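Local coordinates for AlgW protein (Pseudomonas aeruginosa, PDB 7CO3) that is an HtrA-type protease that probably cleaves proteins as a serine endopeptidase, pairing a trypsin-like domain with a PDZ domain, at residues 119-124 / 151-156; 178-183 / 194-199. The protein carries 1 engineered substitution. All coordinates share one frame; numbering follows the deposited sequence.

Contact 1 of 2, residues 119-124 / 151-156; sequences LTNNHV and ETDLAV
Leu119 lays its CD2 methyl 3.6 Å from Ala155 O and also reaches CD2 of Leu154 and CG2 of Val156, an apolar side chain suited to the face that packs on helix 261-274. Thr120 pairs in antiparallel fashion with Ala155: Thr120 N donates to Ala155 O (3.1 Å) and Ala155 N to Thr120 O (2.9 Å). Thr120 OG1, anti to the backbone N (chi1 179°), is hydrogen-bonded to Ser108 O, while the Ala155 methyl CB packs beside Thr120 CG2 (4.3 Å) on the same face of the sheet.

At Asn121 the strand gives way to helix 122-125. The amide stacks on the carboxylate of Asp153, planes 22° apart, and ND2 meets Asp153 O at 3.1 Å almost along the carbonyl direction. ND2 also bonds to Thr243 OG1. Asn122 N approaches the same Asp153 O from above the carbonyl plane (3.2 Å), so two donors grip one oxygen.

His123 N then donates to Asp153 OD1 (2.8 Å), which places a carboxylate at the first turn of the helix. Asp153 CG lies anti to its backbone N (chi1 -161°), swinging the group toward that turn. Asp153 has a left-handed helical conformation, with positive phi, and together with Leu154 faces Asp149 in a G1 beta bulge. His123 and Asp153 occupy the positions of the histidine and aspartate of the chymotrypsin-type triad, and the engineered Ala227 takes the place of the serine, consistent with the family.

Contact 2 of 2, residues 178-183 / 194-199; sequences GDVCLA and VTMGII
Cys181 and Gly197 face each other in the middle of a backbone ladder: Cys181 N donates to Gly197 O (2.8 Å) and Gly197 N returns a bond to Cys181 O (3.0 Å). Ala183 and Thr195 exchange a second such pair, and Gly178 N to Ile199 O with Ile199 N to Asp179 O close the far end. Gly178 has a positive phi (101°) at which a CB would collide with the preceding carbonyl oxygen. CA-H...O contacts fill in between, as from Leu182 CA to Thr195 O (3.2 Å).

On the face of Leu182 and Met196, Met196 CG, anti to its backbone N (chi1 -172°), meets Leu182 CD1 and lies 4.0 Å from Val180 CG1; Leu182 CG also meets Val194 CG1. On the face of Cys181, Ala183 and Thr195, Ala183 CB packs 3.4 Å from Thr195 OG1, a hydroxyl bonded to Ala221 O. Cys181 SG lies 3.7 Å from Ile199 CD1.

Asp179 OD1 bonds to Ser54 OG of the second subunit and Met196 N to Asp219 OD2 of the third, beside apolar packing of Met196 on Met196 of the second and Val194 on Ile198 of the third. The ladder thus satisfies buried peptide groups while side chains pack on both sides.

Both contacts lie in the trypsin-like part of the chain, with centres about 22 Å apart and nearest atoms about 12 Å apart. Contact 1 is complete, in sequence, before contact 2 begins; strands 154-158 and 180-185 are consecutive. They belong to different sheets: contact 1 joins neighbouring strands of the six-stranded barrel, whereas contact 2 is a hairpin in the seven-stranded mixed sheet, consistent with the two-barrel chymotrypsin-like fold. That second sheet also holds strands 215-218 and 230-233, between which the engineered Ala227 lies beside contact 1. The active site thus probably draws on both barrels, as in chymotrypsin-like proteases generally, while contact 2, unlike contact 1, touches other subunits.

Contact 1 of 2, residues 119-124 / 151-156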
ATOM      1  N   LEU B 119     -24.343   4.252 -10.582  1.00 23.76           N
ATOM      2  CA  LEU B 119     -23.993   2.904 -10.172  1.00 23.35           C
ATOM      3  C   LEU B 119     -23.267   2.919  -8.813  1.00 26.24           C
ATOM      4  O   LEU B 119     -22.467   3.822  -8.528  1.00 27.03           O
ATOM      5  CB  LEU B 119     -23.098   2.272 -11.239  1.00 23.86           C
ATOM      6  CG  LEU B 119     -23.717   1.289 -12.238  1.00 28.66           C
ATOM      7  CD1 LEU B 119     -22.723   0.954 -13.311  1.00 28.76           C
ATOM      8  CD2 LEU B 119     -24.248   0.022 -11.562  1.00 28.67           C
ATOM      9  N   THR B 120     -23.548   1.911  -7.989  1.00 24.94           N
ATOM     10  CA  THR B 120     -22.845   1.660  -6.728  1.00 26.86           C
ATOM     11  C   THR B 120     -22.964   0.167  -6.436  1.00 23.42           C
ATOM     12  O   THR B 120     -23.540  -0.582  -7.233  1.00 28.25           O
ATOM     13  CB  THR B 120     -23.412   2.519  -5.587  1.00 32.36           C
ATOM     14  OG1 THR B 120     -22.716   2.210  -4.379  1.00 24.88           O
ATOM     15  CG2 THR B 120     -24.943   2.229  -5.366  1.00 24.36           C
ATOM     16  N   ASN B 121     -22.421  -0.289  -5.291  1.00 26.56           N
ATOM     17  CA  ASN B 121     -22.577  -1.694  -4.912  1.00 25.76           C
ATOM     18  C   ASN B 121     -23.902  -1.974  -4.204  1.00 25.38           C
ATOM     19  O   ASN B 121     -24.418  -1.140  -3.464  1.00 25.24           O
ATOM     20  CB  ASN B 121     -21.469  -2.185  -3.966  1.00 25.64           C
ATOM     21  CG  ASN B 121     -20.101  -2.305  -4.628  1.00 27.75           C
ATOM     22  OD1 ASN B 121     -19.099  -1.899  -4.048  1.00 27.88           O
ATOM     23  ND2 ASN B 121     -20.057  -2.847  -5.840  1.00 24.70           N
ATOM     24  N   ASN B 122     -24.409  -3.204  -4.382  1.00 26.44           N
ATOM     25  CA  ASN B 122     -25.607  -3.611  -3.649  1.00 28.71           C
ATOM     26  C   ASN B 122     -25.389  -3.518  -2.146  1.00 31.75           C
ATOM     27  O   ASN B 122     -26.239  -2.992  -1.419  1.00 28.66           O
ATOM     28  CB  ASN B 122     -26.035  -5.037  -4.005  1.00 32.13           C
ATOM     29  CG  ASN B 122     -27.302  -5.436  -3.281  1.00 30.40           C
ATOM     30  OD1 ASN B 122     -28.243  -4.637  -3.197  1.00 30.21           O
ATOM     31  ND2 ASN B 122     -27.319  -6.636  -2.717  1.00 30.13           N
ATOM     32  N   HIS B 123     -24.243  -4.014  -1.656  1.00 30.54           N
ATOM     33  CA  HIS B 123     -24.053  -4.027  -0.210  1.00 30.39           C
ATOM     34  C   HIS B 123     -23.983  -2.640   0.391  1.00 29.18           C
ATOM     35  O   HIS B 123     -24.097  -2.524   1.611  1.00 36.41           O
ATOM     36  CB  HIS B 123     -22.813  -4.817   0.194  1.00 38.71           C
ATOM     37  CG  HIS B 123     -21.512  -4.197  -0.224  1.00 41.20           C
ATOM     38  ND1 HIS B 123     -20.777  -3.380   0.613  1.00 38.94           N
ATOM     39  CD2 HIS B 123     -20.751  -4.381  -1.337  1.00 35.22           C
ATOM     40  CE1 HIS B 123     -19.637  -3.055   0.016  1.00 40.18           C
ATOM     41  NE2 HIS B 123     -19.603  -3.641  -1.173  1.00 37.84           N
ATOM     42  N   VAL B 124     -23.818  -1.590  -0.410  1.00 26.70           N
ATOM     43  CA  VAL B 124     -23.765  -0.249   0.169  1.00 28.49           C
ATOM     44  C   VAL B 124     -25.167   0.262   0.479  1.00 35.63           C
ATOM     45  O   VAL B 124     -25.389   0.919   1.502  1.00 30.99           O
ATOM     46  CB  VAL B 124     -23.016   0.715  -0.770  1.00 26.48           C
ATOM     47  CG1 VAL B 124     -23.264   2.175  -0.395  1.00 31.80           C
ATOM     48  CG2 VAL B 124     -21.525   0.432  -0.764  1.00 33.83           C
ATOM     49  N   GLU B 151     -26.695 -10.527  -7.077  1.00 43.65           N
ATOM     50  CA  GLU B 151     -25.824 -11.604  -7.519  1.00 40.32           C
ATOM     51  C   GLU B 151     -24.618 -11.077  -8.279  1.00 36.48           C
ATOM     52  O   GLU B 151     -23.711 -11.850  -8.568  1.00 35.44           O
ATOM     53  CB  GLU B 151     -26.613 -12.632  -8.316  1.00 49.57           C
ATOM     54  CG  GLU B 151     -27.862 -13.114  -7.555  1.00 54.14           C
ATOM     55  CD  GLU B 151     -28.200 -14.579  -7.803  1.00 65.34           C
ATOM     56  OE1 GLU B 151     -27.305 -15.440  -7.657  1.00 66.56           O
ATOM     57  OE2 GLU B 151     -29.377 -14.872  -8.113  1.00 77.17           O
ATOM     58  N   THR B 152     -24.580  -9.784  -8.606  1.00 35.37           N
ATOM     59  CA  THR B 152     -23.331  -9.166  -9.037  1.00 42.11           C
ATOM     60  C   THR B 152     -22.831  -8.111  -8.064  1.00 32.00           C
ATOM     61  O   THR B 152     -21.853  -7.436  -8.379  1.00 29.30           O
ATOM     62  CB  THR B 152     -23.476  -8.524 -10.413  1.00 33.12           C
ATOM     63  OG1 THR B 152     -24.440  -7.478 -10.325  1.00 29.59           O
ATOM     64  CG2 THR B 152     -23.900  -9.538 -11.479  1.00 36.58           C
ATOM     65  N   ASP B 153     -23.521  -7.915  -6.936  1.00 30.85           N
ATOM     66  CA  ASP B 153     -23.263  -6.807  -5.999  1.00 35.32           C
ATOM     67  C   ASP B 153     -23.349  -5.445  -6.681  1.00 29.65           C
ATOM     68  O   ASP B 153     -22.478  -4.583  -6.494  1.00 27.58           O
ATOM     69  CB  ASP B 153     -21.904  -6.978  -5.300  1.00 35.93           C
ATOM     70  CG  ASP B 153     -21.781  -6.140  -4.010  1.00 31.05           C
ATOM     71  OD1 ASP B 153     -22.797  -5.550  -3.559  1.00 29.95           O
ATOM     72  OD2 ASP B 153     -20.655  -6.053  -3.460  1.00 28.33           O
ATOM     73  N   LEU B 154     -24.416  -5.213  -7.453  1.00 27.23           N
ATOM     74  CA  LEU B 154     -24.600  -3.894  -8.059  1.00 28.42           C
ATOM     75  C   LEU B 154     -25.966  -3.316  -7.719  1.00 27.22           C
ATOM     76  O   LEU B 154     -26.916  -4.039  -7.413  1.00 29.30           O
ATOM     77  CB  LEU B 154     -24.399  -3.930  -9.598  1.00 29.74           C
ATOM     78  CG  LEU B 154     -22.943  -4.254 -10.031  1.00 28.88           C
ATOM     79  CD1 LEU B 154     -22.825  -4.610 -11.522  1.00 26.08           C
ATOM     80  CD2 LEU B 154     -22.028  -3.064  -9.720  1.00 23.67           C
ATOM     81  N   ALA B 155     -26.058  -1.997  -7.776  1.00 27.10           N
ATOM     82  CA  ALA B 155     -27.336  -1.341  -7.567  1.00 30.19           C
ATOM     83  C   ALA B 155     -27.332  -0.056  -8.362  1.00 31.41           C
ATOM     84  O   ALA B 155     -26.277   0.504  -8.653  1.00 30.05           O
ATOM     85  CB  ALA B 155     -27.625  -1.066  -6.085  1.00 29.38           C
ATOM     86  N   VAL B 156     -28.523   0.377  -8.772  1.00 31.78           N
ATOM     87  CA  VAL B 156     -28.695   1.591  -9.556  1.00 30.66           C
ATOM     88  C   VAL B 156     -29.535   2.560  -8.754  1.00 30.25           C
ATOM     89  O   VAL B 156     -30.547   2.169  -8.159  1.00 34.87           O
ATOM     90  CB  VAL B 156     -29.350   1.313 -10.926  1.00 30.47           C
ATOM     91  CG1 VAL B 156     -29.530   2.599 -11.659  1.00 27.07           C
ATOM     92  CG2 VAL B 156     -28.501   0.367 -11.741  1.00 31.03           C
TER

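Contact 2 of 2, residues 178-183 / 194-199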
ATOM      1  N   GLY B 178      -0.712  -4.586 -15.738  1.00 20.63           N
ATOM      2  CA  GLY B 178       0.398  -3.676 -15.818  1.00 23.07           C
ATOM      3  C   GLY B 178       0.019  -2.266 -16.220  1.00 19.76           C
ATOM      4  O   GLY B 178       0.819  -1.359 -16.026  1.00 17.71           O
ATOM      5  N   ASP B 179      -1.150  -2.071 -16.816  1.00 23.71           N
ATOM      6  CA  ASP B 179      -1.640  -0.716 -17.070  1.00 21.15           C
ATOM      7  C   ASP B 179      -1.845   0.018 -15.743  1.00 18.55           C
ATOM      8  O   ASP B 179      -2.243  -0.587 -14.745  1.00 18.76           O
ATOM      9  CB  ASP B 179      -2.977  -0.751 -17.804  1.00 20.66           C
ATOM     10  CG  ASP B 179      -2.878  -1.118 -19.306  1.00 31.22           C
ATOM     11  OD1 ASP B 179      -1.775  -1.047 -19.920  1.00 33.82           O
ATOM     12  OD2 ASP B 179      -3.937  -1.460 -19.873  1.00 27.40           O
ATOM     13  N   VAL B 180      -1.648   1.339 -15.753  1.00 19.21           N
ATOM     14  CA  VAL B 180      -1.888   2.144 -14.553  1.00 17.56           C
ATOM     15  C   VAL B 180      -3.381   2.406 -14.388  1.00 18.54           C
ATOM     16  O   VAL B 180      -4.089   2.628 -15.367  1.00 21.43           O
ATOM     17  CB  VAL B 180      -1.096   3.462 -14.637  1.00 23.47           C
ATOM     18  CG1 VAL B 180      -1.531   4.466 -13.538  1.00 21.39           C
ATOM     19  CG2 VAL B 180       0.363   3.198 -14.563  1.00 21.81           C
ATOM     20  N   CYS B 181      -3.880   2.372 -13.148  1.00 15.43           N
ATOM     21  CA  CYS B 181      -5.270   2.769 -12.896  1.00 19.53           C
ATOM     22  C   CYS B 181      -5.369   3.600 -11.623  1.00 20.04           C
ATOM     23  O   CYS B 181      -4.468   3.615 -10.771  1.00 17.69           O
ATOM     24  CB  CYS B 181      -6.220   1.560 -12.782  1.00 15.18           C
ATOM     25  SG  CYS B 181      -5.618   0.369 -11.547  1.00 28.36           S
ATOM     26  N   LEU B 182      -6.511   4.268 -11.495  1.00 20.77           N
ATOM     27  CA  LEU B 182      -6.821   5.163 -10.385  1.00 18.80           C
ATOM     28  C   LEU B 182      -8.133   4.726  -9.735  1.00 20.73           C
ATOM     29  O   LEU B 182      -9.112   4.466 -10.436  1.00 19.45           O
ATOM     30  CB  LEU B 182      -6.947   6.597 -10.913  1.00 18.77           C
ATOM     31  CG  LEU B 182      -5.723   7.456 -11.212  1.00 27.95           C
ATOM     32  CD1 LEU B 182      -4.648   6.745 -11.949  1.00 33.46           C
ATOM     33  CD2 LEU B 182      -6.163   8.658 -12.041  1.00 40.87           C
ATOM     34  N   ALA B 183      -8.159   4.627  -8.392  1.00 15.20           N
ATOM     35  CA  ALA B 183      -9.370   4.384  -7.626  1.00 19.70           C
ATOM     36  C   ALA B 183      -9.853   5.722  -7.056  1.00 19.92           C
ATOM     37  O   ALA B 183      -9.044   6.530  -6.591  1.00 17.48           O
ATOM     38  CB  ALA B 183      -9.121   3.385  -6.488  1.00 13.95           C
ATOM     39  N   VAL B 194      -8.197  10.004  -4.221  1.00 14.78           N
ATOM     40  CA  VAL B 194      -7.695   9.328  -5.414  1.00 16.99           C
ATOM     41  C   VAL B 194      -6.478   8.512  -5.020  1.00 15.51           C
ATOM     42  O   VAL B 194      -5.541   9.054  -4.456  1.00 15.52           O
ATOM     43  CB  VAL B 194      -7.348  10.302  -6.561  1.00 18.23           C
ATOM     44  CG1 VAL B 194      -6.943   9.484  -7.834  1.00 19.74           C
ATOM     45  CG2 VAL B 194      -8.534  11.184  -6.882  1.00 18.47           C
ATOM     46  N   THR B 195      -6.469   7.228  -5.357  1.00 15.37           N
ATOM     47  CA  THR B 195      -5.274   6.408  -5.190  1.00 13.96           C
ATOM     48  C   THR B 195      -4.854   5.823  -6.528  1.00 15.04           C
ATOM     49  O   THR B 195      -5.664   5.673  -7.423  1.00 18.01           O
ATOM     50  CB  THR B 195      -5.490   5.295  -4.168  1.00 14.12           C
ATOM     51  OG1 THR B 195      -6.668   4.563  -4.534  1.00 18.61           O
ATOM     52  CG2 THR B 195      -5.690   5.868  -2.794  1.00 11.73           C
ATOM     53  N   MET B 196      -3.583   5.438  -6.632  1.00 14.23           N
ATOM     54  CA  MET B 196      -2.998   5.015  -7.888  1.00 16.25           C
ATOM     55  C   MET B 196      -2.330   3.657  -7.733  1.00 17.81           C
ATOM     56  O   MET B 196      -1.678   3.390  -6.716  1.00 16.84           O
ATOM     57  CB  MET B 196      -1.969   6.042  -8.355  1.00 14.08           C
ATOM     58  CG  MET B 196      -1.442   5.780  -9.731  1.00 19.52           C
ATOM     59  SD  MET B 196       0.061   4.757  -9.700  1.00 22.59           S
ATOM     60  CE  MET B 196       1.200   5.856  -8.816  1.00 17.42           C
ATOM     61  N   GLY B 197      -2.454   2.827  -8.763  1.00 14.72           N
ATOM     62  CA  GLY B 197      -1.719   1.574  -8.817  1.00 19.07           C
ATOM     63  C   GLY B 197      -1.766   1.022 -10.235  1.00 19.39           C
ATOM     64  O   GLY B 197      -1.888   1.769 -11.205  1.00 17.70           O
ATOM     65  N   ILE B 198      -1.673  -0.300 -10.352  1.00 15.86           N
ATOM     66  CA  ILE B 198      -1.779  -0.938 -11.670  1.00 17.40           C
ATOM     67  C   ILE B 198      -2.880  -1.985 -11.636  1.00 17.19           C
ATOM     68  O   ILE B 198      -3.303  -2.444 -10.571  1.00 17.23           O
ATOM     69  CB  ILE B 198      -0.478  -1.625 -12.163  1.00 15.95           C
ATOM     70  CG1 ILE B 198      -0.028  -2.715 -11.160  1.00 14.49           C
ATOM     71  CG2 ILE B 198       0.657  -0.620 -12.467  1.00 19.25           C
ATOM     72  CD1 ILE B 198       0.970  -3.692 -11.763  1.00 15.76           C
ATOM     73  N   ILE B 199      -3.333  -2.367 -12.833  1.00 16.90           N
ATOM     74  CA  ILE B 199      -4.095  -3.607 -12.995  1.00 16.01           C
ATOM     75  C   ILE B 199      -3.182  -4.755 -12.606  1.00 16.74           C
ATOM     76  O   ILE B 199      -2.165  -4.986 -13.266  1.00 20.92           O
ATOM     77  CB  ILE B 199      -4.593  -3.772 -14.445  1.00 18.21           C
ATOM     78  CG1 ILE B 199      -5.400  -2.565 -14.908  1.00 16.28           C
ATOM     79  CG2 ILE B 199      -5.378  -5.105 -14.628  1.00 21.66           C
ATOM     80  CD1 ILE B 199      -6.565  -2.200 -13.983  1.00 20.04           C
TER